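Local coordinates for putative pectin lyase (PDB 7CHU), which serves as a tailspike of a thermophilic bacteriophage and probably recognises or degrades polysaccharide on the host cell surface, at residues A[120-125]-A[145-150]; A[93-98]-A[126-131]; A[491-496]-A[504-509]. All coordinates share one frame; numbering follows the deposited sequence.

Contact 1: residues A[120-125]-A[145-150]; sequences GTYKVT and TCIKST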
loop_
_atom_site.group_PDB
_atom_site.type_symbol
_atom_site.label_atom_id
_atom_site.label_comp_id
_atom_site.label_asym_id
_atom_site.label_seq_id
_atom_site.Cartn_x
_atom_site.Cartn_y
_atom_site.Cartn_z
ATOM N N GLY A 120 -13.640 23.212 16.689
ATOM C CA GLY A 120 -14.917 23.897 16.722
ATOM C C GLY A 120 -15.895 23.356 15.700
ATOM O O GLY A 120 -15.572 22.522 14.859
ATOM N N THR A 121 -17.116 23.878 15.797
ATOM C CA THR A 121 -18.219 23.569 14.902
ATOM C C THR A 121 -18.524 24.846 14.128
ATOM O O THR A 121 -18.873 25.858 14.735
ATOM C CB THR A 121 -19.431 23.122 15.722
ATOM O OG1 THR A 121 -19.103 21.929 16.441
ATOM C CG2 THR A 121 -20.632 22.864 14.842
ATOM N N TYR A 122 -18.382 24.802 12.805
ATOM C CA TYR A 122 -18.498 25.986 11.959
ATOM C C TYR A 122 -19.770 25.887 11.116
ATOM O O TYR A 122 -19.822 25.122 10.149
ATOM C CB TYR A 122 -17.262 26.132 11.077
ATOM C CG TYR A 122 -15.994 26.375 11.869
ATOM C CD1 TYR A 122 -15.304 25.315 12.445
ATOM C CD2 TYR A 122 -15.509 27.663 12.055
ATOM C CE1 TYR A 122 -14.158 25.528 13.175
ATOM C CE2 TYR A 122 -14.337 27.902 12.797
ATOM C CZ TYR A 122 -13.671 26.810 13.343
ATOM O OH TYR A 122 -12.529 26.983 14.075
ATOM N N LYS A 123 -20.796 26.650 11.491
ATOM C CA LYS A 123 -22.018 26.683 10.695
ATOM C C LYS A 123 -21.754 27.418 9.388
ATOM O O LYS A 123 -21.305 28.565 9.398
ATOM C CB LYS A 123 -23.144 27.366 11.462
ATOM C CG LYS A 123 -24.442 27.368 10.675
ATOM C CD LYS A 123 -25.632 27.596 11.579
ATOM C CE LYS A 123 -26.012 29.047 11.591
ATOM N NZ LYS A 123 -27.341 29.260 12.248
ATOM N N VAL A 124 -22.019 26.760 8.261
ATOM C CA VAL A 124 -21.795 27.335 6.937
ATOM C C VAL A 124 -23.108 27.272 6.171
ATOM O O VAL A 124 -23.717 26.200 6.070
ATOM C CB VAL A 124 -20.678 26.595 6.176
ATOM C CG1 VAL A 124 -20.702 26.995 4.694
ATOM C CG2 VAL A 124 -19.321 26.918 6.787
ATOM N N THR A 125 -23.540 28.421 5.629
ATOM C CA THR A 125 -24.872 28.555 5.051
ATOM C C THR A 125 -24.868 28.793 3.550
ATOM O O THR A 125 -25.942 28.813 2.942
ATOM C CB THR A 125 -25.646 29.707 5.720
ATOM O OG1 THR A 125 -24.959 30.945 5.491
ATOM C CG2 THR A 125 -25.763 29.469 7.225
ATOM N N THR A 145 -12.514 19.576 14.201
ATOM C CA THR A 145 -12.920 20.695 13.364
ATOM C C THR A 145 -14.022 20.172 12.449
ATOM O O THR A 145 -13.770 19.298 11.611
ATOM C CB THR A 145 -11.757 21.257 12.550
ATOM O OG1 THR A 145 -10.764 21.789 13.433
ATOM C CG2 THR A 145 -12.265 22.379 11.612
ATOM N N CYS A 146 -15.244 20.681 12.622
ATOM C CA CYS A 146 -16.385 20.181 11.861
ATOM C C CYS A 146 -17.162 21.335 11.229
ATOM O O CYS A 146 -17.661 22.219 11.936
ATOM C CB CYS A 146 -17.298 19.343 12.756
ATOM S SG CYS A 146 -18.716 18.592 11.850
ATOM N N ILE A 147 -17.273 21.320 9.906
ATOM C CA ILE A 147 -18.092 22.287 9.180
ATOM C C ILE A 147 -19.506 21.721 9.092
ATOM O O ILE A 147 -19.700 20.606 8.594
ATOM C CB ILE A 147 -17.507 22.555 7.786
ATOM C CG1 ILE A 147 -15.978 22.797 7.838
ATOM C CG2 ILE A 147 -18.236 23.696 7.108
ATOM C CD1 ILE A 147 -15.509 23.995 8.662
ATOM N N LYS A 148 -20.481 22.444 9.641
ATOM C CA LYS A 148 -21.877 22.026 9.658
ATOM C C LYS A 148 -22.652 22.812 8.605
ATOM O O LYS A 148 -22.892 24.011 8.766
ATOM C CB LYS A 148 -22.499 22.230 11.037
ATOM C CG LYS A 148 -21.819 21.408 12.136
ATOM C CD LYS A 148 -22.431 20.050 12.348
ATOM C CE LYS A 148 -21.877 19.396 13.622
ATOM N NZ LYS A 148 -22.380 17.996 13.781
ATOM N N SER A 149 -23.065 22.140 7.542
ATOM C CA SER A 149 -23.722 22.824 6.428
ATOM C C SER A 149 -25.215 22.958 6.666
ATOM O O SER A 149 -25.865 22.021 7.134
ATOM C CB SER A 149 -23.503 22.054 5.125
ATOM O OG SER A 149 -24.034 22.765 4.013
ATOM N N THR A 150 -25.771 24.107 6.283
ATOM C CA THR A 150 -27.214 24.245 6.117
ATOM C C THR A 150 -27.580 24.487 4.663
ATOM O O THR A 150 -28.706 24.905 4.376
ATOM C CB THR A 150 -27.775 25.391 6.965
ATOM O OG1 THR A 150 -27.346 26.637 6.402
ATOM C CG2 THR A 150 -27.301 25.288 8.424
HETATM O O HOH W 1 -28.390 27.908 3.661
#
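Strands 120-124 and 145-149 are neighbouring parallel strands, from successive coils, on one face of the pectate lyase-like beta-helix, stacked so that Gly-120 lies beside Thr-145 and Val-124 beside Ser-149. Five backbone bonds join them in the alternating parallel pattern, from Cys-146 N donating to Gly-120 O (2.9 Å) to Thr-150 N donating to Val-124 O. Gly-120 has phi 160°, where any side chain would press on the preceding carbonyl oxygen, so glycine suits the start of this strand.

On the face of Tyr-122, Val-124 and Ile-147 the contact is apolar. Ile-147 spreads its two branches: CD1 reaches Tyr-122 CB at 3.7 Å, while CG2 presses on Val-124 CG2 at 3.4 Å, tighter than normal carbon packing. The Tyr-122 ring meets Ile-147 CD1 obliquely and has Cys-146 O at its edge; its hydroxyl is hydrogen-bonded to Pro-118 O. Val-157 of strand 156-160 and Ile-94 of helix 91-99 also pack on this face, which looks into the interior of the beta-helix.

The face of Thr-121, Cys-146, Lys-123 and Lys-148 is more polar. CG of Lys-148 lies anti to its carbonyl carbon (chi1 -62°) and is pressed against Thr-121 CG2 at 3.3 Å, closer than carbon atoms usually come. The chain then bends at chi2 (-91°), and NZ forms a salt bridge with Asp-180; Thr-121 and Lys-148 also pack on Gly-110 and Ser-109 of the second subunit.

At the far end Thr-125 and Thr-150 lie side by side, Thr-150 OG1 3.3 Å from Thr-125 CG2, and one water donates to Thr-125 O (2.7 Å) and Thr-150 O (3.1 Å). Aliphatic and aromatic carbon therefore makes up most of the inner face, the lysine-bearing outer face abuts the second subunit, and water takes over where the strand bonding stops.

Contact 2: residues A[93-98]-A[126-131]; sequences AIQNAI and SKITIN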
loop_
_atom_site.group_PDB
_atom_site.type_symbol
_atom_site.label_atom_id
_atom_site.label_comp_id
_atom_site.label_asym_id
_atom_site.label_seq_id
_atom_site.Cartn_x
_atom_site.Cartn_y
_atom_site.Cartn_z
ATOM N N ALA A 93 -16.799 34.881 7.521
ATOM C CA ALA A 93 -15.478 34.959 8.137
ATOM C C ALA A 93 -14.522 33.957 7.497
ATOM O O ALA A 93 -13.364 34.289 7.212
ATOM C CB ALA A 93 -15.590 34.739 9.647
ATOM N N ILE A 94 -15.007 32.743 7.213
ATOM C CA ILE A 94 -14.157 31.736 6.581
ATOM C C ILE A 94 -13.782 32.168 5.171
ATOM O O ILE A 94 -12.622 32.043 4.758
ATOM C CB ILE A 94 -14.848 30.350 6.584
ATOM C CG1 ILE A 94 -14.974 29.797 8.009
ATOM C CG2 ILE A 94 -14.087 29.350 5.692
ATOM C CD1 ILE A 94 -15.962 28.616 8.122
ATOM N N GLN A 95 -14.748 32.676 4.404
ATOM C CA GLN A 95 -14.431 33.159 3.060
ATOM C C GLN A 95 -13.418 34.301 3.109
ATOM O O GLN A 95 -12.463 34.332 2.318
ATOM C CB GLN A 95 -15.708 33.606 2.337
ATOM C CG GLN A 95 -15.518 33.915 0.858
ATOM C CD GLN A 95 -15.170 32.670 0.069
ATOM O OE1 GLN A 95 -16.037 31.844 -0.205
ATOM N NE2 GLN A 95 -13.900 32.517 -0.282
ATOM N N ASN A 96 -13.603 35.243 4.042
ATOM C CA ASN A 96 -12.649 36.342 4.185
ATOM C C ASN A 96 -11.255 35.821 4.505
ATOM O O ASN A 96 -10.262 36.309 3.951
ATOM C CB ASN A 96 -13.140 37.332 5.264
ATOM C CG ASN A 96 -14.285 38.201 4.759
ATOM O OD1 ASN A 96 -14.550 38.218 3.567
ATOM N ND2 ASN A 96 -14.931 38.949 5.648
ATOM N N ALA A 97 -11.162 34.814 5.381
ATOM C CA ALA A 97 -9.868 34.216 5.695
ATOM C C ALA A 97 -9.212 33.640 4.455
ATOM O O ALA A 97 -8.038 33.903 4.190
ATOM C CB ALA A 97 -10.033 33.126 6.753
ATOM N N ILE A 98 -9.950 32.819 3.697
ATOM C CA ILE A 98 -9.428 32.237 2.462
ATOM C C ILE A 98 -9.050 33.334 1.463
ATOM O O ILE A 98 -7.992 33.274 0.825
ATOM C CB ILE A 98 -10.475 31.274 1.864
ATOM C CG1 ILE A 98 -10.567 29.983 2.683
ATOM C CG2 ILE A 98 -10.193 31.001 0.393
ATOM C CD1 ILE A 98 -11.817 29.235 2.427
ATOM N N SER A 126 -23.708 28.985 2.940
ATOM C CA SER A 126 -23.638 29.093 1.498
ATOM C C SER A 126 -22.232 28.714 1.072
ATOM O O SER A 126 -21.306 28.647 1.887
ATOM C CB SER A 126 -24.015 30.495 0.997
ATOM O OG SER A 126 -23.034 31.456 1.324
ATOM N N LYS A 127 -22.103 28.460 -0.224
ATOM C CA LYS A 127 -20.900 27.887 -0.808
ATOM C C LYS A 127 -19.679 28.738 -0.475
ATOM O O LYS A 127 -19.715 29.967 -0.604
ATOM C CB LYS A 127 -21.096 27.790 -2.319
ATOM C CG LYS A 127 -19.892 27.321 -3.094
ATOM C CD LYS A 127 -20.179 27.320 -4.612
ATOM C CE LYS A 127 -20.449 28.716 -5.183
ATOM N NZ LYS A 127 -20.444 28.674 -6.684
ATOM N N ILE A 128 -18.603 28.080 -0.046
ATOM C CA ILE A 128 -17.304 28.710 0.183
ATOM C C ILE A 128 -16.373 28.306 -0.948
ATOM O O ILE A 128 -16.200 27.112 -1.215
ATOM C CB ILE A 128 -16.727 28.314 1.554
ATOM C CG1 ILE A 128 -17.563 28.952 2.678
ATOM C CG2 ILE A 128 -15.257 28.746 1.663
ATOM C CD1 ILE A 128 -17.280 28.366 4.049
ATOM N N THR A 129 -15.744 29.284 -1.590
ATOM C CA THR A 129 -14.992 29.032 -2.808
ATOM C C THR A 129 -13.498 29.223 -2.573
ATOM O O THR A 129 -13.071 30.168 -1.904
ATOM C CB THR A 129 -15.476 29.949 -3.943
ATOM O OG1 THR A 129 -15.249 31.320 -3.585
ATOM C CG2 THR A 129 -16.971 29.744 -4.206
ATOM N N ILE A 130 -12.717 28.317 -3.144
ATOM C CA ILE A 130 -11.265 28.375 -3.155
ATOM C C ILE A 130 -10.873 28.437 -4.629
ATOM O O ILE A 130 -11.003 27.438 -5.355
ATOM C CB ILE A 130 -10.636 27.154 -2.461
ATOM C CG1 ILE A 130 -11.065 27.073 -0.993
ATOM C CG2 ILE A 130 -9.104 27.256 -2.500
ATOM C CD1 ILE A 130 -12.377 26.375 -0.723
ATOM N N ASN A 131 -10.439 29.609 -5.092
ATOM C CA ASN A 131 -10.200 29.817 -6.519
ATOM C C ASN A 131 -8.736 30.070 -6.845
ATOM O O ASN A 131 -8.424 30.447 -7.981
ATOM C CB ASN A 131 -11.014 31.000 -7.067
ATOM C CG ASN A 131 -12.495 30.893 -6.791
ATOM O OD1 ASN A 131 -13.081 31.842 -6.298
ATOM N ND2 ASN A 131 -13.120 29.754 -7.139
HETATM O O HOH W 2 -18.628 32.431 0.318
#
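The side-chain amide of Gln-95 faces the backbone of Thr-129 and grips both of its polar groups. OE1 accepts from Thr-129 N at 2.9 Å, the N-H arriving in the carbonyl plane on a lone pair, while NE2 donates to Thr-129 O at 3.0 Å along an almost straight line (176°). Thr-129 O lies in the plane of the amide and the donor sits on one of its lone pairs, so the two groups are held in one orientation. CG is anti to the backbone N of Gln-95, and the bend at chi2 (67°) turns CD back toward the strand. Asn-99 OD1 takes a further bond from NE2. A water donates to OE1 at 2.7 Å and to Lys-127 O at 2.8 Å. Glutamine fits because a single flat group supplies both a donor and an acceptor, as a neighbouring strand would.

Strand 128-130 is bonded on one side to strand 156-160 through Ile-128 and Ile-130. Helix 91-99 runs almost parallel to it and closes the other side, consistent with the helical cap that covers the first coil of pectate lyase-like beta-helices.

Beneath the polar bonds Ile-94 and Ile-98 of the helix mesh with Ile-128 and Ile-130 of the strand. The CD1 of Ile-128 meets Ile-94 CG2 at 3.7 Å, the two side chains crossing at about a right angle. Its other branch, CG2, anti to the backbone N, touches Ile-98 CD1 at 3.6 Å obliquely. Ile-98 CD1 then reaches Ile-130 CG1 at 4.1 Å, again nearly perpendicular. Phe-117 and Val-115 of strand 113-117 and Leu-137 of strand 135-139 pack against Ile-94 and Ile-98. Just before the strand, Lys-127 points away from the helix, and its NZ makes a salt bridge with Glu-159.

Contact 3: residues A[491-496]-A[504-509]; sequences LNNSLF and LKFKDN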
loop_
_atom_site.group_PDB
_atom_site.type_symbol
_atom_site.label_atom_id
_atom_site.label_comp_id
_atom_site.label_asym_id
_atom_site.label_seq_id
_atom_site.Cartn_x
_atom_site.Cartn_y
_atom_site.Cartn_z
ATOM N N LEU A 491 9.346 -47.047 -36.298
ATOM C CA LEU A 491 10.208 -47.744 -35.365
ATOM C C LEU A 491 9.759 -49.198 -35.229
ATOM O O LEU A 491 8.650 -49.559 -35.612
ATOM C CB LEU A 491 10.155 -47.067 -33.999
ATOM C CG LEU A 491 10.521 -45.581 -33.963
ATOM C CD1 LEU A 491 10.236 -45.052 -32.579
ATOM C CD2 LEU A 491 11.964 -45.399 -34.346
ATOM N N ASN A 492 10.628 -50.030 -34.655
ATOM C CA ASN A 492 10.247 -51.393 -34.308
ATOM C C ASN A 492 9.025 -51.409 -33.392
ATOM O O ASN A 492 8.809 -50.495 -32.587
ATOM C CB ASN A 492 11.405 -52.112 -33.638
ATOM C CG ASN A 492 12.481 -52.479 -34.619
ATOM O OD1 ASN A 492 12.386 -52.150 -35.803
ATOM N ND2 ASN A 492 13.512 -53.158 -34.145
ATOM N N ASN A 493 8.201 -52.452 -33.556
ATOM C CA ASN A 493 6.998 -52.670 -32.740
ATOM C C ASN A 493 5.943 -51.598 -33.001
ATOM O O ASN A 493 5.218 -51.178 -32.097
ATOM C CB ASN A 493 7.340 -52.776 -31.251
ATOM C CG ASN A 493 8.211 -54.006 -30.940
ATOM O OD1 ASN A 493 7.887 -55.125 -31.321
ATOM N ND2 ASN A 493 9.307 -53.790 -30.264
ATOM N N SER A 494 5.812 -51.202 -34.270
ATOM C CA SER A 494 4.946 -50.101 -34.675
ATOM C C SER A 494 3.771 -50.603 -35.497
ATOM O O SER A 494 3.960 -51.283 -36.509
ATOM C CB SER A 494 5.717 -49.077 -35.505
ATOM O OG SER A 494 6.597 -48.360 -34.672
ATOM N N LEU A 495 2.568 -50.217 -35.091
ATOM C CA LEU A 495 1.352 -50.451 -35.862
ATOM C C LEU A 495 1.005 -49.173 -36.625
ATOM O O LEU A 495 1.047 -48.077 -36.053
ATOM C CB LEU A 495 0.222 -50.867 -34.925
ATOM C CG LEU A 495 -1.105 -51.392 -35.449
ATOM C CD1 LEU A 495 -0.930 -52.744 -36.163
ATOM C CD2 LEU A 495 -2.042 -51.502 -34.258
ATOM N N PHE A 496 0.706 -49.306 -37.921
ATOM C CA PHE A 496 0.451 -48.151 -38.790
ATOM C C PHE A 496 -0.319 -48.619 -40.019
ATOM O O PHE A 496 -0.342 -49.804 -40.337
ATOM C CB PHE A 496 1.748 -47.463 -39.228
ATOM C CG PHE A 496 2.632 -48.318 -40.111
ATOM C CD1 PHE A 496 2.792 -48.023 -41.458
ATOM C CD2 PHE A 496 3.306 -49.418 -39.585
ATOM C CE1 PHE A 496 3.611 -48.814 -42.264
ATOM C CE2 PHE A 496 4.128 -50.215 -40.377
ATOM C CZ PHE A 496 4.285 -49.909 -41.721
ATOM N N LEU A 504 -3.226 -51.903 -43.253
ATOM C CA LEU A 504 -2.788 -51.973 -41.863
ATOM C C LEU A 504 -1.599 -52.919 -41.763
ATOM O O LEU A 504 -1.688 -54.074 -42.185
ATOM C CB LEU A 504 -3.920 -52.459 -40.963
ATOM C CG LEU A 504 -3.536 -52.586 -39.486
ATOM C CD1 LEU A 504 -3.313 -51.203 -38.861
ATOM C CD2 LEU A 504 -4.609 -53.331 -38.711
ATOM N N LYS A 505 -0.482 -52.433 -41.215
ATOM C CA LYS A 505 0.743 -53.218 -41.147
ATOM C C LYS A 505 1.344 -53.068 -39.760
ATOM O O LYS A 505 0.953 -52.197 -38.979
ATOM C CB LYS A 505 1.771 -52.794 -42.214
ATOM C CG LYS A 505 1.261 -52.894 -43.645
ATOM C CD LYS A 505 2.378 -52.740 -44.664
ATOM C CE LYS A 505 1.803 -52.773 -46.088
ATOM N NZ LYS A 505 2.851 -52.548 -47.116
ATOM N N PHE A 506 2.282 -53.961 -39.460
ATOM C CA PHE A 506 3.013 -53.942 -38.201
ATOM C C PHE A 506 4.488 -54.171 -38.500
ATOM O O PHE A 506 4.846 -55.175 -39.129
ATOM C CB PHE A 506 2.471 -55.021 -37.255
ATOM C CG PHE A 506 3.112 -55.029 -35.885
ATOM C CD1 PHE A 506 2.882 -53.988 -35.001
ATOM C CD2 PHE A 506 3.888 -56.105 -35.465
ATOM C CE1 PHE A 506 3.445 -54.001 -33.729
ATOM C CE2 PHE A 506 4.464 -56.122 -34.195
ATOM C CZ PHE A 506 4.233 -55.062 -33.326
ATOM N N LYS A 507 5.352 -53.246 -38.077
ATOM C CA LYS A 507 6.785 -53.522 -38.090
ATOM C C LYS A 507 7.143 -54.147 -36.753
ATOM O O LYS A 507 7.058 -53.488 -35.708
ATOM C CB LYS A 507 7.613 -52.265 -38.341
ATOM C CG LYS A 507 9.111 -52.498 -38.219
ATOM C CD LYS A 507 9.929 -51.198 -38.478
ATOM C CE LYS A 507 10.068 -50.928 -39.972
ATOM N NZ LYS A 507 10.864 -49.696 -40.282
ATOM N N ASP A 508 7.568 -55.410 -36.771
ATOM C CA ASP A 508 7.665 -56.126 -35.505
ATOM C C ASP A 508 9.037 -55.903 -34.864
ATOM O O ASP A 508 9.857 -55.095 -35.311
ATOM C CB ASP A 508 7.304 -57.610 -35.675
ATOM C CG ASP A 508 8.275 -58.385 -36.574
ATOM O OD1 ASP A 508 9.386 -57.872 -36.858
ATOM O OD2 ASP A 508 7.915 -59.527 -36.986
ATOM N N ASN A 509 9.275 -56.634 -33.779
ATOM C CA ASN A 509 10.502 -56.494 -33.016
ATOM C C ASN A 509 11.744 -56.817 -33.832
ATOM O O ASN A 509 12.838 -56.418 -33.436
ATOM C CB ASN A 509 10.444 -57.390 -31.786
ATOM C CG ASN A 509 11.489 -57.010 -30.736
ATOM O OD1 ASN A 509 11.565 -55.863 -30.292
ATOM N ND2 ASN A 509 12.304 -57.970 -30.367
HETATM O O HOH W 3 13.264 -54.093 -31.365
HETATM O O HOH W 4 6.766 -57.337 -32.336
#
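Strands 494-496 and 504-507 run antiparallel as the arms of a hairpin, with Ser-494/Lys-507 and Phe-496/Lys-505 as hydrogen-bonded pairs and Leu-495/Phe-506 as the non-hydrogen-bonded pair between them. At the end of the regular pairing Lys-507 O takes Ser-494 N at 3.0 Å and, weakly, Asn-493 N at 2.6 Å with only 119° at the hydrogen. Asn-493 has left-handed backbone angles, which asparagine tolerates better than most residues.

Its side chain lies beside that of Asn-509, the two amides only 12° apart, and ND2 donates to Asn-509 OD1 at 3.1 Å. A water donates to Asn-493 OD1 and accepts from Asn-509 N, tying the pair together again.

On the face of Phe-496, Lys-505 CB lies over the ring in a CH-pi contact, 4.2 Å from its centroid and 28° off the normal; the edge of the ring meets Lys-507 N. Lys-505 carries its charge on to salt bridges with Asp-498 and Asp-501. Lys-507 CD lies 3.5 Å from Leu-491 O, and its NZ bonds Thr-490 O.

On the opposite face, Leu-495 CD1 packs on Leu-504 CD1 at 3.9 Å and Leu-495 CB on Phe-506 CD1 at 4.1 Å. Phe-506 CE1 rests 3.5 Å from Asn-493 C, beside the bulge. Leu-495 also touches Leu-495 of both other subunits, so this apolar face lies at the centre of the trimer. Ser-494 and Leu-495 pair with a strand of the third subunit, and the sheet continues across the interface.

The double N-H approach to one carbonyl is a G1 beta bulge, here in a hairpin near the C terminus that takes part in the association of the three chains.

Overall arrangement
Contacts 1 and 2 belong to the beginning of the beta-helix and touch each other: Ile-94 CD1 of the capping helix lies 4.0 Å from Val-124 CG2, so the helix packs on the inner face of strand 120-124. Strand 120-124 leads directly into strand 128-130. All three are partly buried: contacts 1 and 2 beside the beta-helix core, contact 3 at the subunit interface. Contact 1 is bonded backbone to backbone; contact 2 joins a side-chain amide to interlocking isoleucines where the strand has a helix beside it. Contact 3, whose centre is about 93 Å from that of contact 1, is an antiparallel hairpin with an intersubunit apolar face, whereas contact 2 meets no other chain.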